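Local coordinates for ralf, proline/betaine transporter (Legionella pneumophila, PDB 4D7Q), which probably acts as a guanine nucleotide exchange factor through its Sec7 domain, here fused to the capping domain of the Rickettsia relative, at residues Ala135-Leu140 / Gly174-Gly179. The protein carries 2 engineered substitutions. Sequence-based numbering, arbitrary orientation.
Sequences ADAAYL and GGNNGG
Asn176 OD1 takes part in a hydrogen bond with Ser133 OG and lies 3.9 Å from Ala137 CB, while ND2 of the same amide bonds to Asp180 O. The amide thus links Ser133, just before helix 135-152, to Asp180 further along its own loop. Both segments belong to the Legionella Sec7 domain, an all-helical fold, so the contact does not cross the fusion. Residues 174-179 lie in the loop between helices 165-171 and 183-195, and Asn176 to Gly179 form a type I' beta turn. Its two central residues, Asn177 and Gly178, both have positive phi, an Asn-Gly pair common in this turn. Two backbone bonds close it, Asn176 N to Gly179 O and Gly179 N to Asn176 O, each 2.8 Å. Opposite Gly179 the chain fits two residues, Gly175 and Asn176, a classic beta bulge; its Gly175 is the residue on which Leu140 rests. No hydrogen bond joins the segments, and the 140 Å² they bury comes from van der Waals packing. Ala137 directs its methyl at the loop, with a CA-CA separation of 5.3 Å from Asn176. One turn further on, Leu140 carries CG anti to its backbone N (chi1 -180°), sending its branch out over Gly175. There CD2 meets the Gly175 backbone, 3.6 Å from CA and 3.4 Å from the carbonyl O.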
loop_
_atom_site.group_PDB
_atom_site.type_symbol
_atom_site.label_atom_id
_atom_site.label_comp_id
_atom_site.label_asym_id
_atom_site.label_seq_id
_atom_site.Cartn_x
_atom_site.Cartn_y
_atom_site.Cartn_z
ATOM N N ALA A 135 -4.857 12.579 -15.587
ATOM C CA ALA A 135 -4.426 11.866 -14.390
ATOM C C ALA A 135 -3.605 10.589 -14.681
ATOM O O ALA A 135 -2.766 10.220 -13.865
ATOM C CB ALA A 135 -5.624 11.563 -13.493
ATOM N N ASP A 136 -3.839 9.928 -15.840
ATOM C CA ASP A 136 -3.096 8.727 -16.246
ATOM C C ASP A 136 -1.660 9.056 -16.576
ATOM O O ASP A 136 -0.761 8.298 -16.205
ATOM C CB ASP A 136 -3.779 8.007 -17.424
ATOM C CG ASP A 136 -5.156 7.443 -17.093
ATOM O OD1 ASP A 136 -5.326 6.903 -15.976
ATOM O OD2 ASP A 136 -6.063 7.544 -17.951
ATOM N N ALA A 137 -1.425 10.187 -17.249
ATOM C CA ALA A 137 -0.070 10.658 -17.565
ATOM C C ALA A 137 0.627 11.038 -16.262
ATOM O O ALA A 137 1.796 10.707 -16.086
ATOM C CB ALA A 137 -0.117 11.857 -18.488
ATOM N N ALA A 138 -0.093 11.675 -15.330
ATOM C CA ALA A 138 0.475 12.016 -14.019
ATOM C C ALA A 138 0.851 10.731 -13.275
ATOM O O ALA A 138 1.886 10.687 -12.627
ATOM C CB ALA A 138 -0.533 12.816 -13.197
ATOM N N TYR A 139 0.017 9.683 -13.385
ATOM C CA TYR A 139 0.244 8.380 -12.737
ATOM C C TYR A 139 1.546 7.698 -13.232
ATOM O O TYR A 139 2.382 7.258 -12.433
ATOM C CB TYR A 139 -1.013 7.524 -12.959
ATOM C CG TYR A 139 -0.911 6.101 -12.461
ATOM C CD1 TYR A 139 -1.271 5.771 -11.157
ATOM C CD2 TYR A 139 -0.463 5.077 -13.301
ATOM C CE1 TYR A 139 -1.227 4.449 -10.708
ATOM C CE2 TYR A 139 -0.414 3.754 -12.862
ATOM C CZ TYR A 139 -0.795 3.444 -11.566
ATOM O OH TYR A 139 -0.738 2.147 -11.132
ATOM N N LEU A 140 1.724 7.666 -14.560
ATOM C CA LEU A 140 2.897 7.121 -15.236
ATOM C C LEU A 140 4.166 7.887 -14.819
ATOM O O LEU A 140 5.173 7.259 -14.464
ATOM C CB LEU A 140 2.688 7.175 -16.768
ATOM C CG LEU A 140 3.897 6.599 -17.567
ATOM C CD1 LEU A 140 3.720 5.129 -17.835
ATOM C CD2 LEU A 140 4.109 7.323 -18.857
ATOM N N GLY A 174 5.562 8.259 -25.979
ATOM C CA GLY A 174 4.222 7.704 -26.085
ATOM C C GLY A 174 3.464 7.569 -24.777
ATOM O O GLY A 174 2.359 7.040 -24.776
ATOM N N GLY A 175 4.032 8.071 -23.680
ATOM C CA GLY A 175 3.422 7.984 -22.350
ATOM C C GLY A 175 2.542 9.152 -21.949
ATOM O O GLY A 175 1.961 9.136 -20.855
ATOM N N ASN A 176 2.458 10.194 -22.824
ATOM C CA ASN A 176 1.661 11.387 -22.572
ATOM C C ASN A 176 0.425 11.346 -23.421
ATOM O O ASN A 176 0.417 11.882 -24.519
ATOM C CB ASN A 176 2.465 12.690 -22.838
ATOM C CG ASN A 176 1.755 13.966 -22.457
ATOM O OD1 ASN A 176 0.907 14.005 -21.561
ATOM N ND2 ASN A 176 2.096 15.051 -23.123
ATOM N N ASN A 177 -0.622 10.680 -22.933
ATOM C CA ASN A 177 -1.897 10.589 -23.649
ATOM C C ASN A 177 -1.684 9.974 -25.071
ATOM O O ASN A 177 -2.258 10.445 -26.043
ATOM C CB ASN A 177 -2.486 12.016 -23.691
ATOM C CG ASN A 177 -3.941 12.165 -23.970
ATOM O OD1 ASN A 177 -4.347 13.135 -24.608
ATOM N ND2 ASN A 177 -4.755 11.264 -23.452
ATOM N N GLY A 178 -0.781 8.985 -25.174
ATOM C CA GLY A 178 -0.439 8.351 -26.444
ATOM C C GLY A 178 0.644 9.088 -27.207
ATOM O O GLY A 178 1.111 8.614 -28.245
ATOM N N GLY A 179 1.007 10.264 -26.709
ATOM C CA GLY A 179 2.024 11.122 -27.299
ATOM C C GLY A 179 3.200 11.339 -26.373
ATOM O O GLY A 179 3.401 10.565 -25.443
#